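Local coordinates for iron-regulated ABC transporter siderophore-binding protein SirA (Staphylococcus aureus subsp. aureus, PDB 3MWF) that binds the iron-carrying siderophore staphyloferrin B and probably delivers it to an ABC transporter for import into the cell, at residues 225-230 with 263-268; 172-177 with 204-209; 6-11 with 120-125. All blocks are in the same frame, centred on the assembly; numbering follows the deposited sequence.

Interaction 1 (225-230 with 263-268); sequences VVKSDP and SDDLDE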
loop_
_atom_site.group_PDB
_atom_site.type_symbol
_atom_site.label_atom_id
_atom_site.label_comp_id
_atom_site.label_asym_id
_atom_site.label_seq_id
_atom_site.Cartn_x
_atom_site.Cartn_y
_atom_site.Cartn_z
ATOM N N VAL A 225 -2.441 -11.666 -9.226
ATOM C CA VAL A 225 -2.586 -10.708 -10.329
ATOM C C VAL A 225 -3.512 -9.541 -9.965
ATOM O O VAL A 225 -4.658 -9.768 -9.575
ATOM C CB VAL A 225 -3.109 -11.422 -11.595
ATOM C CG1 VAL A 225 -3.423 -10.431 -12.709
ATOM C CG2 VAL A 225 -2.087 -12.434 -12.088
ATOM N N VAL A 226 -3.027 -8.313 -10.145
ATOM C CA VAL A 226 -3.810 -7.092 -9.851
ATOM C C VAL A 226 -3.956 -6.279 -11.121
ATOM O O VAL A 226 -2.959 -5.919 -11.755
ATOM C CB VAL A 226 -3.123 -6.210 -8.774
ATOM C CG1 VAL A 226 -4.007 -5.008 -8.418
ATOM C CG2 VAL A 226 -2.791 -6.987 -7.517
ATOM N N LYS A 227 -5.199 -6.006 -11.530
ATOM C CA LYS A 227 -5.446 -5.161 -12.705
ATOM C C LYS A 227 -5.693 -3.765 -12.140
ATOM O O LYS A 227 -6.664 -3.560 -11.408
ATOM C CB LYS A 227 -6.678 -5.673 -13.465
ATOM C CG LYS A 227 -6.350 -6.892 -14.325
ATOM C CD LYS A 227 -7.596 -7.411 -15.059
ATOM C CE LYS A 227 -8.505 -8.206 -14.147
ATOM N NZ LYS A 227 -7.927 -9.567 -13.833
ATOM N N SER A 228 -4.794 -2.826 -12.416
ATOM C CA SER A 228 -4.887 -1.507 -11.789
ATOM C C SER A 228 -4.073 -0.484 -12.548
ATOM O O SER A 228 -2.894 -0.688 -12.809
ATOM C CB SER A 228 -4.408 -1.578 -10.328
ATOM O OG SER A 228 -4.509 -0.310 -9.677
ATOM N N ASP A 229 -4.726 0.600 -12.947
ATOM C CA ASP A 229 -4.027 1.761 -13.507
ATOM C C ASP A 229 -4.967 2.967 -13.358
ATOM O O ASP A 229 -5.726 3.310 -14.303
ATOM C CB ASP A 229 -3.614 1.529 -14.978
ATOM C CG ASP A 229 -2.661 2.591 -15.509
ATOM O OD1 ASP A 229 -2.558 3.679 -14.902
ATOM O OD2 ASP A 229 -2.039 2.382 -16.579
ATOM N N PRO A 230 -4.942 3.598 -12.168
ATOM C CA PRO A 230 -6.009 4.546 -11.818
ATOM C C PRO A 230 -6.126 5.706 -12.773
ATOM O O PRO A 230 -7.248 6.163 -13.065
ATOM C CB PRO A 230 -5.561 5.076 -10.454
ATOM C CG PRO A 230 -4.965 3.820 -9.818
ATOM C CD PRO A 230 -4.165 3.193 -10.973
ATOM N N SER A 263 -3.857 -16.374 -8.613
ATOM C CA SER A 263 -5.063 -15.695 -8.108
ATOM C C SER A 263 -5.327 -14.463 -8.931
ATOM O O SER A 263 -4.521 -13.531 -8.925
ATOM C CB SER A 263 -4.916 -15.312 -6.643
ATOM O OG SER A 263 -4.757 -16.439 -5.795
ATOM N N ASP A 264 -6.447 -14.477 -9.641
ATOM C CA ASP A 264 -6.793 -13.476 -10.623
ATOM C C ASP A 264 -7.824 -12.541 -10.017
ATOM O O ASP A 264 -8.372 -12.835 -8.975
ATOM C CB ASP A 264 -7.417 -14.172 -11.845
ATOM C CG ASP A 264 -6.926 -13.602 -13.130
ATOM O OD1 ASP A 264 -6.503 -12.418 -13.132
ATOM O OD2 ASP A 264 -6.955 -14.341 -14.152
ATOM N N ASP A 265 -8.105 -11.433 -10.690
ATOM C CA ASP A 265 -9.086 -10.453 -10.178
ATOM C C ASP A 265 -9.091 -10.249 -8.654
ATOM O O ASP A 265 -10.052 -10.549 -7.946
ATOM C CB ASP A 265 -10.488 -10.772 -10.670
ATOM C CG ASP A 265 -10.888 -9.903 -11.826
ATOM O OD1 ASP A 265 -10.446 -10.208 -12.965
ATOM O OD2 ASP A 265 -11.621 -8.916 -11.590
ATOM N N LEU A 266 -7.969 -9.777 -8.164
ATOM C CA LEU A 266 -7.851 -9.370 -6.788
ATOM C C LEU A 266 -8.330 -7.928 -6.719
ATOM O O LEU A 266 -8.245 -7.218 -7.711
ATOM C CB LEU A 266 -6.388 -9.454 -6.396
ATOM C CG LEU A 266 -5.801 -10.861 -6.516
ATOM C CD1 LEU A 266 -4.312 -10.775 -6.272
ATOM C CD2 LEU A 266 -6.465 -11.783 -5.497
ATOM N N ASP A 267 -8.812 -7.508 -5.560
ATOM C CA ASP A 267 -9.296 -6.136 -5.402
ATOM C C ASP A 267 -8.101 -5.198 -5.342
ATOM O O ASP A 267 -7.321 -5.262 -4.387
ATOM C CB ASP A 267 -10.094 -6.008 -4.104
ATOM C CG ASP A 267 -10.927 -4.766 -4.082
ATOM O OD1 ASP A 267 -10.418 -3.653 -4.379
ATOM O OD2 ASP A 267 -12.128 -4.889 -3.817
ATOM N N GLU A 268 -7.967 -4.331 -6.339
ATOM C CA GLU A 268 -6.836 -3.364 -6.356
ATOM C C GLU A 268 -6.780 -2.464 -5.118
ATOM O O GLU A 268 -5.699 -1.989 -4.749
ATOM C CB GLU A 268 -6.856 -2.497 -7.630
ATOM C CG GLU A 268 -8.132 -1.612 -7.730
ATOM C CD GLU A 268 -8.191 -0.760 -8.974
ATOM O OE1 GLU A 268 -7.166 -0.337 -9.541
ATOM O OE2 GLU A 268 -9.318 -0.492 -9.412
HETATM O O HOH W 1 -7.484 -6.779 -10.142
HETATM O O HOH W 2 -7.337 1.088 -11.796
#
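Lys227 reaches across to the acidic pair Asp264 and Asp265, its side chain running obliquely to both. CG lies anti to the carbonyl carbon, and bends at chi3 (-78°) and chi4 (-73°) swing CE and then NZ round to the acids. There Lys227 NZ lies 2.7 Å from Asp265 OD1, which it meets from above the carboxylate plane, 56° out of it. A looser salt bridge of 3.3 Å joins Lys227 NZ to Asp264 OD1, and Glu242 adds a third carboxylate; a long flexible cation suits the place and would be expected to offset repulsion among the three. Asp264 OD1 also accepts the backbone N-H of Asp265, which helps to hold its carboxylate in place.

Val225 lies alongside Asp264, the two side chains pointing the same way, with Val225 CG1 3.7 Å from Asp264 OD1. In the backbone, Val225 N gives a straight bond of 2.8 Å to Ser263 O. Leu266 closes over Val225 O, its CG 3.4 Å away. Val226 and Glu268 cross at about a right angle, Val226 CG1 resting 3.9 Å from Glu268 CB.

At the far end Ser228 OG lies 2.7 Å from Glu268 OE1 and donates to its anti lone pair. A water also donates to OE1 while accepting from Asp229 N; another bridges Lys227 N and Leu266 O in place of a direct backbone bond. The contact lies where parallel strands 222-227 and 262-263, the latter outermost in a mixed five-stranded sheet, run out into loops, the first leading to Pro230 of the staphyloferrin B pocket.

Interaction 2 (172-177 with 204-209); sequences HTRIYA and KDIIQL. With SE8 (5-[(2-{[(3S)-5-{[(2S)-2-amino-2-carboxyethyl]amino}-3-carboxy-3-hydroxy-5-oxopentanoyl]amino}ethyl)amino]-2,5-dioxopentanoic acid), chain C.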
loop_
_atom_site.group_PDB
_atom_site.type_symbol
_atom_site.label_atom_id
_atom_site.label_comp_id
_atom_site.label_asym_id
_atom_site.label_seq_id
_atom_site.Cartn_x
_atom_site.Cartn_y
_atom_site.Cartn_z
ATOM N N HIS A 172 2.072 -1.075 -19.665
ATOM C CA HIS A 172 3.221 -1.824 -19.134
ATOM C C HIS A 172 2.743 -2.762 -18.043
ATOM O O HIS A 172 1.557 -2.785 -17.722
ATOM C CB HIS A 172 4.356 -0.891 -18.619
ATOM C CG HIS A 172 4.051 -0.171 -17.333
ATOM N ND1 HIS A 172 3.210 0.922 -17.271
ATOM C CD2 HIS A 172 4.509 -0.365 -16.066
ATOM C CE1 HIS A 172 3.149 1.364 -16.025
ATOM N NE2 HIS A 172 3.935 0.606 -15.273
ATOM N N THR A 173 3.668 -3.525 -17.468
ATOM C CA THR A 173 3.329 -4.441 -16.412
ATOM C C THR A 173 4.308 -4.193 -15.266
ATOM O O THR A 173 5.454 -3.833 -15.511
ATOM C CB THR A 173 3.405 -5.898 -16.901
ATOM O OG1 THR A 173 2.411 -6.102 -17.924
ATOM C CG2 THR A 173 3.165 -6.892 -15.762
ATOM N N ARG A 174 3.847 -4.325 -14.035
ATOM C CA ARG A 174 4.732 -4.162 -12.876
ATOM C C ARG A 174 4.832 -5.418 -12.023
ATOM O O ARG A 174 3.919 -6.229 -11.999
ATOM C CB ARG A 174 4.218 -3.026 -11.987
ATOM C CG ARG A 174 4.383 -1.633 -12.658
ATOM C CD ARG A 174 3.726 -0.607 -11.761
ATOM N NE ARG A 174 3.802 0.728 -12.379
ATOM C CZ ARG A 174 3.610 1.849 -11.684
ATOM N NH1 ARG A 174 3.263 1.775 -10.395
ATOM N NH2 ARG A 174 3.704 3.041 -12.297
ATOM N N ILE A 175 5.945 -5.567 -11.311
ATOM C CA ILE A 175 5.969 -6.561 -10.217
ATOM C C ILE A 175 6.118 -5.777 -8.935
ATOM O O ILE A 175 7.062 -4.990 -8.808
ATOM C CB ILE A 175 7.181 -7.542 -10.339
ATOM C CG1 ILE A 175 7.147 -8.225 -11.703
ATOM C CG2 ILE A 175 7.160 -8.526 -9.140
ATOM C CD1 ILE A 175 8.472 -9.078 -12.005
ATOM N N TYR A 176 5.186 -5.965 -7.988
ATOM C CA TYR A 176 5.278 -5.316 -6.679
ATOM C C TYR A 176 6.058 -6.275 -5.794
ATOM O O TYR A 176 5.480 -7.030 -5.032
ATOM C CB TYR A 176 3.880 -4.966 -6.110
ATOM C CG TYR A 176 3.337 -3.734 -6.757
ATOM C CD1 TYR A 176 2.928 -3.755 -8.091
ATOM C CD2 TYR A 176 3.259 -2.525 -6.042
ATOM C CE1 TYR A 176 2.473 -2.585 -8.733
ATOM C CE2 TYR A 176 2.802 -1.361 -6.659
ATOM C CZ TYR A 176 2.409 -1.395 -8.005
ATOM O OH TYR A 176 1.959 -0.271 -8.659
ATOM N N ALA A 177 7.383 -6.258 -5.971
ATOM C CA ALA A 177 8.303 -7.139 -5.245
ATOM C C ALA A 177 8.333 -6.735 -3.783
ATOM O O ALA A 177 8.126 -7.560 -2.883
ATOM C CB ALA A 177 9.715 -7.063 -5.883
ATOM N N LYS A 204 15.230 -1.987 -5.205
ATOM C CA LYS A 204 14.012 -1.860 -6.002
ATOM C C LYS A 204 12.809 -2.370 -5.182
ATOM O O LYS A 204 12.920 -3.361 -4.421
ATOM C CB LYS A 204 14.128 -2.570 -7.342
ATOM C CG LYS A 204 15.242 -1.993 -8.254
ATOM C CD LYS A 204 15.031 -2.333 -9.717
ATOM C CE LYS A 204 13.905 -1.515 -10.355
ATOM N NZ LYS A 204 13.897 -1.661 -11.846
ATOM N N ASP A 205 11.689 -1.674 -5.312
ATOM C CA ASP A 205 10.437 -2.037 -4.636
ATOM C C ASP A 205 9.417 -2.460 -5.715
ATOM O O ASP A 205 8.796 -3.534 -5.647
ATOM C CB ASP A 205 9.804 -0.827 -3.919
ATOM C CG ASP A 205 10.666 -0.217 -2.821
ATOM O OD1 ASP A 205 11.182 -0.942 -1.937
ATOM O OD2 ASP A 205 10.781 1.035 -2.826
ATOM N N ILE A 206 9.240 -1.598 -6.715
ATOM C CA ILE A 206 8.205 -1.810 -7.723
ATOM C C ILE A 206 8.940 -1.812 -9.039
ATOM O O ILE A 206 9.597 -0.817 -9.382
ATOM C CB ILE A 206 7.153 -0.674 -7.672
ATOM C CG1 ILE A 206 6.447 -0.706 -6.306
ATOM C CG2 ILE A 206 6.144 -0.818 -8.865
ATOM C CD1 ILE A 206 5.674 0.570 -5.922
ATOM N N ILE A 207 8.892 -2.935 -9.745
ATOM C CA ILE A 207 9.627 -3.109 -10.991
ATOM C C ILE A 207 8.720 -2.875 -12.181
ATOM O O ILE A 207 7.706 -3.557 -12.327
ATOM C CB ILE A 207 10.211 -4.525 -11.062
ATOM C CG1 ILE A 207 11.102 -4.747 -9.843
ATOM C CG2 ILE A 207 10.979 -4.736 -12.365
ATOM C CD1 ILE A 207 11.341 -6.151 -9.543
ATOM N N GLN A 208 9.068 -1.903 -13.029
ATOM C CA GLN A 208 8.275 -1.669 -14.224
ATOM C C GLN A 208 8.885 -2.502 -15.312
ATOM O O GLN A 208 10.124 -2.514 -15.463
ATOM C CB GLN A 208 8.332 -0.201 -14.620
ATOM C CG GLN A 208 7.684 0.661 -13.621
ATOM C CD GLN A 208 7.291 2.025 -14.204
ATOM O OE1 GLN A 208 6.503 2.733 -13.597
ATOM N NE2 GLN A 208 7.840 2.389 -15.397
ATOM N N LEU A 209 8.055 -3.268 -16.009
ATOM C CA LEU A 209 8.515 -4.065 -17.133
ATOM C C LEU A 209 7.852 -3.644 -18.415
ATOM O O LEU A 209 6.627 -3.429 -18.464
ATOM C CB LEU A 209 8.206 -5.531 -16.895
ATOM C CG LEU A 209 8.863 -6.101 -15.648
ATOM C CD1 LEU A 209 8.415 -7.519 -15.478
ATOM C CD2 LEU A 209 10.415 -5.999 -15.767
HETATM C C1 SE8 C . 0.709 7.738 -9.727
HETATM C C2 SE8 C . 0.076 6.606 -10.487
HETATM C C3 SE8 C . -1.278 6.247 -9.894
HETATM N N4 SE8 C . -1.179 5.695 -8.547
HETATM C C5 SE8 C . -1.121 4.397 -8.327
HETATM C C6 SE8 C . -0.853 3.961 -6.907
HETATM C C7 SE8 C . 0.646 3.973 -6.607
HETATM C C8 SE8 C . 0.834 3.691 -5.105
HETATM C C9 SE8 C . 2.282 3.450 -4.684
HETATM N N10 SE8 C . 3.237 4.138 -5.307
HETATM C C11 SE8 C . 4.609 3.946 -4.898
HETATM C C12 SE8 C . 5.207 5.244 -4.382
HETATM N N13 SE8 C . 6.664 5.219 -4.389
HETATM C C14 SE8 C . 7.431 5.494 -5.485
HETATM C C15 SE8 C . 6.833 6.238 -6.642
HETATM C C16 SE8 C . 6.092 5.153 -7.383
HETATM C C17 SE8 C . 4.850 5.581 -8.101
HETATM C C18 SE8 C . 4.856 5.246 -9.515
HETATM O O19 SE8 C . 0.255 8.900 -9.899
HETATM O O20 SE8 C . 1.689 7.485 -8.999
HETATM N N21 SE8 C . 0.985 5.444 -10.459
HETATM O O22 SE8 C . -1.261 3.552 -9.189
HETATM C C23 SE8 C . 1.363 2.959 -7.482
HETATM O O24 SE8 C . 1.278 1.737 -7.206
HETATM O O25 SE8 C . 2.045 3.355 -8.460
HETATM O O26 SE8 C . 1.178 5.259 -6.972
HETATM O O27 SE8 C . 2.523 2.653 -3.783
HETATM O O28 SE8 C . 8.590 5.133 -5.585
HETATM O O29 SE8 C . 3.858 6.039 -7.526
HETATM O O30 SE8 C . 3.777 5.101 -10.080
HETATM O O31 SE8 C . 5.946 5.066 -10.117
#
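Thr173 and Leu209, like Ile175 and Ile207, form hydrogen-bonded pairs of two antiparallel strands, 173-176 and 206-209, whose axes approach to 4.6 Å at 159°. Leu209 N to Thr173 O is the shortest of the four bonds, at 2.7 Å.

Arg174, Tyr176, Ile206 and Gln208 share the face turned to staphyloferrin B. Arg174 is extended from CG to NE, a reach that suits arginine to bringing several N-H donors to a carboxylate-rich siderophore. Arg174 NH1 meets ligand O25 at 2.8 Å, at the guanidinium edge, while Arg174 NH2 binds O30 at 3.0 Å. Arg174 NE donates to His172 NE2 over 2.9 Å, close to both the imidazole and guanidinium planes, and NH1 also donates to Tyr176 OH; these second bonds limit rotation of the guanidinium. Tyr176 OH in turn donates to ligand O24 over 2.6 Å, in the plane of its ring. Ile206 covers one ring face, its CG2 making a CH-pi contact 4.0 Å from the centroid and its CD1 reaching Tyr176 CE2 and the ligand. Gln208 lies beside Arg174, pointing the same way, with amide and guanidinium planes 29° apart.

On the reverse face, which Thr173, Ile175, Ile207 and Leu209 share, aliphatic side chains suit a buried position: Ile175 CD1 packs 3.8 Å from Leu209 CD1. Helix 236-246 covers Thr173 and Leu209 through Trp245, helix 194-201 lies against Ile207 and Ala177, and strand 163-168 pairs with the other edge of 173-176, leaving 206-209 outermost in the five-stranded sheet.

Interaction 3 (6-11 with 120-125); sequences TSIKHA and TKLMGK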
loop_
_atom_site.group_PDB
_atom_site.type_symbol
_atom_site.label_atom_id
_atom_site.label_comp_id
_atom_site.label_asym_id
_atom_site.label_seq_id
_atom_site.Cartn_x
_atom_site.Cartn_y
_atom_site.Cartn_z
ATOM N N THR A 6 5.720 18.752 21.038
ATOM C CA THR A 6 6.387 17.503 20.648
ATOM C C THR A 6 7.260 17.735 19.414
ATOM O O THR A 6 6.792 18.291 18.407
ATOM C CB THR A 6 5.358 16.402 20.312
ATOM O OG1 THR A 6 4.330 16.383 21.313
ATOM C CG2 THR A 6 6.025 15.027 20.233
ATOM N N SER A 7 8.516 17.303 19.493
ATOM C CA SER A 7 9.435 17.385 18.363
ATOM C C SER A 7 9.530 16.027 17.676
ATOM O O SER A 7 9.792 15.007 18.322
ATOM C CB SER A 7 10.827 17.874 18.803
ATOM O OG SER A 7 11.693 18.040 17.688
ATOM N N ILE A 8 9.314 16.017 16.364
ATOM C CA ILE A 8 9.330 14.783 15.597
ATOM C C ILE A 8 10.383 14.800 14.492
ATOM O O ILE A 8 10.409 15.721 13.682
ATOM C CB ILE A 8 7.942 14.535 14.972
ATOM C CG1 ILE A 8 6.928 14.240 16.082
ATOM C CG2 ILE A 8 8.008 13.398 13.939
ATOM C CD1 ILE A 8 5.536 14.163 15.612
ATOM N N LYS A 9 11.242 13.779 14.476
ATOM C CA LYS A 9 12.196 13.552 13.389
ATOM C C LYS A 9 11.527 12.703 12.301
ATOM O O LYS A 9 11.020 11.626 12.596
ATOM C CB LYS A 9 13.412 12.784 13.912
ATOM C CG LYS A 9 14.492 13.641 14.552
ATOM C CD LYS A 9 15.452 12.769 15.371
ATOM C CE LYS A 9 16.737 13.495 15.761
ATOM N NZ LYS A 9 16.490 14.712 16.581
ATOM N N HIS A 10 11.511 13.171 11.056
ATOM C CA HIS A 10 10.809 12.424 10.013
ATOM C C HIS A 10 11.596 12.519 8.719
ATOM O O HIS A 10 12.744 13.005 8.721
ATOM C CB HIS A 10 9.364 12.948 9.869
ATOM C CG HIS A 10 9.291 14.416 9.617
ATOM N ND1 HIS A 10 9.420 14.958 8.358
ATOM C CD2 HIS A 10 9.145 15.460 10.468
ATOM C CE1 HIS A 10 9.350 16.278 8.441
ATOM N NE2 HIS A 10 9.188 16.606 9.712
ATOM N N ALA A 11 11.009 12.055 7.614
ATOM C CA ALA A 11 11.765 11.937 6.372
ATOM C C ALA A 11 12.239 13.256 5.775
ATOM O O ALA A 11 13.182 13.268 4.994
ATOM C CB ALA A 11 10.956 11.113 5.314
ATOM N N THR A 120 1.946 4.328 10.602
ATOM C CA THR A 120 1.227 4.138 11.868
ATOM C C THR A 120 2.049 4.629 13.054
ATOM O O THR A 120 1.536 5.351 13.910
ATOM C CB THR A 120 0.836 2.668 12.069
ATOM O OG1 THR A 120 -0.061 2.271 11.019
ATOM C CG2 THR A 120 0.113 2.462 13.399
ATOM N N LYS A 121 3.330 4.270 13.076
ATOM C CA LYS A 121 4.242 4.766 14.131
ATOM C C LYS A 121 4.393 6.284 14.118
ATOM O O LYS A 121 4.254 6.929 15.159
ATOM C CB LYS A 121 5.624 4.113 13.996
ATOM C CG LYS A 121 5.647 2.654 14.360
ATOM C CD LYS A 121 6.997 2.030 13.960
ATOM C CE LYS A 121 6.795 0.641 13.354
ATOM N NZ LYS A 121 8.080 -0.132 13.236
ATOM N N LEU A 122 4.669 6.854 12.945
ATOM C CA LEU A 122 4.812 8.305 12.808
ATOM C C LEU A 122 3.545 9.033 13.240
ATOM O O LEU A 122 3.609 10.025 13.972
ATOM C CB LEU A 122 5.151 8.687 11.371
ATOM C CG LEU A 122 5.285 10.184 11.082
ATOM C CD1 LEU A 122 6.382 10.808 11.923
ATOM C CD2 LEU A 122 5.598 10.402 9.621
ATOM N N MET A 123 2.403 8.569 12.748
ATOM C CA MET A 123 1.158 9.254 13.056
ATOM C C MET A 123 0.763 9.057 14.506
ATOM O O MET A 123 0.196 9.978 15.113
ATOM C CB MET A 123 0.053 8.852 12.082
ATOM C CG MET A 123 0.306 9.392 10.678
ATOM S SD MET A 123 -0.981 9.012 9.469
ATOM C CE MET A 123 -2.336 9.951 10.178
ATOM N N GLY A 124 1.115 7.901 15.068
ATOM C CA GLY A 124 0.911 7.649 16.497
ATOM C C GLY A 124 1.604 8.734 17.322
ATOM O O GLY A 124 0.999 9.332 18.233
ATOM N N LYS A 125 2.868 8.998 16.990
ATOM C CA LYS A 125 3.652 10.020 17.692
ATOM C C LYS A 125 3.101 11.441 17.477
ATOM O O LYS A 125 2.967 12.210 18.426
ATOM C CB LYS A 125 5.128 9.942 17.304
ATOM C CG LYS A 125 6.029 10.781 18.212
ATOM C CD LYS A 125 7.492 10.338 18.146
ATOM C CE LYS A 125 8.420 11.323 18.883
ATOM N NZ LYS A 125 8.030 11.544 20.320
#
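Leu122 holds CG anti to its backbone N (chi1 178°), and with chi2 at 60° its CD1 faces the CG2 methyl of Ile8, which is likewise anti to the backbone N. The contact is a strand-on-helix packing: strand 6-10, one arm of the N-terminal antiparallel hairpin with 13-17, lies on helix 116-127 of the N-terminal half. The strand and helix segments run nearly antiparallel, with axes 10.0 Å apart, a spacing bridged by side chains; no hydrogen bond crosses.

Ile8 does most of this from the strand side. Ile8 CG2 meets Leu122 CD1 at 3.7 Å, the two side chains crossing obliquely. The other arm goes the opposite way, and Ile8 CD1 lies 4.1 Å from Lys125 C. A beta-branched isoleucine suits the place, because its two arms can touch successive turns of the helix while its backbone stays extended. His10 adds only its CB, 4.2 Å from Leu122 CD1; its ring leads away, bonded through NE2 to Thr15 and through ND1 to Met12. Val108 of strand 107-110 touches both Ile8 and His10, so the hairpin also closes against the sheet edge; separately, Leu122 links the helix to that strand through Thr110.

Lys125 suits the exposed border: its aliphatic chain slides past Ile8 in the opposite direction, Lys125 CG against Ile8 CG1 at 4.2 Å. Beyond CG the chain stays extended as far as CE, passing Ser7 O, until the turn at chi4 (56°) sets Lys125 NZ 4.0 Å from Thr6 CG2.

How the interactions relate
From the N terminus, interaction 3 comes first: the chain comes back to 6-11 at 120-125 after 108 intervening residues, which include the whole six-stranded sheet, and so the hairpin is tied to the N-terminal half. Interaction 2 then closes a loop of 26 residues, largely helical, between 172-177 and 204-209. Interaction 1 closes another, of 32 residues, between 225-230 and 263-268. The three loops follow in series, none crossing or enclosing another. Interactions 1 and 2 belong to the same five-stranded sheet, their centres about 14 Å apart, and both supply pocket residues. Interaction 3, its centre about 32 Å from that of interaction 1, lies across the chain's centre from it.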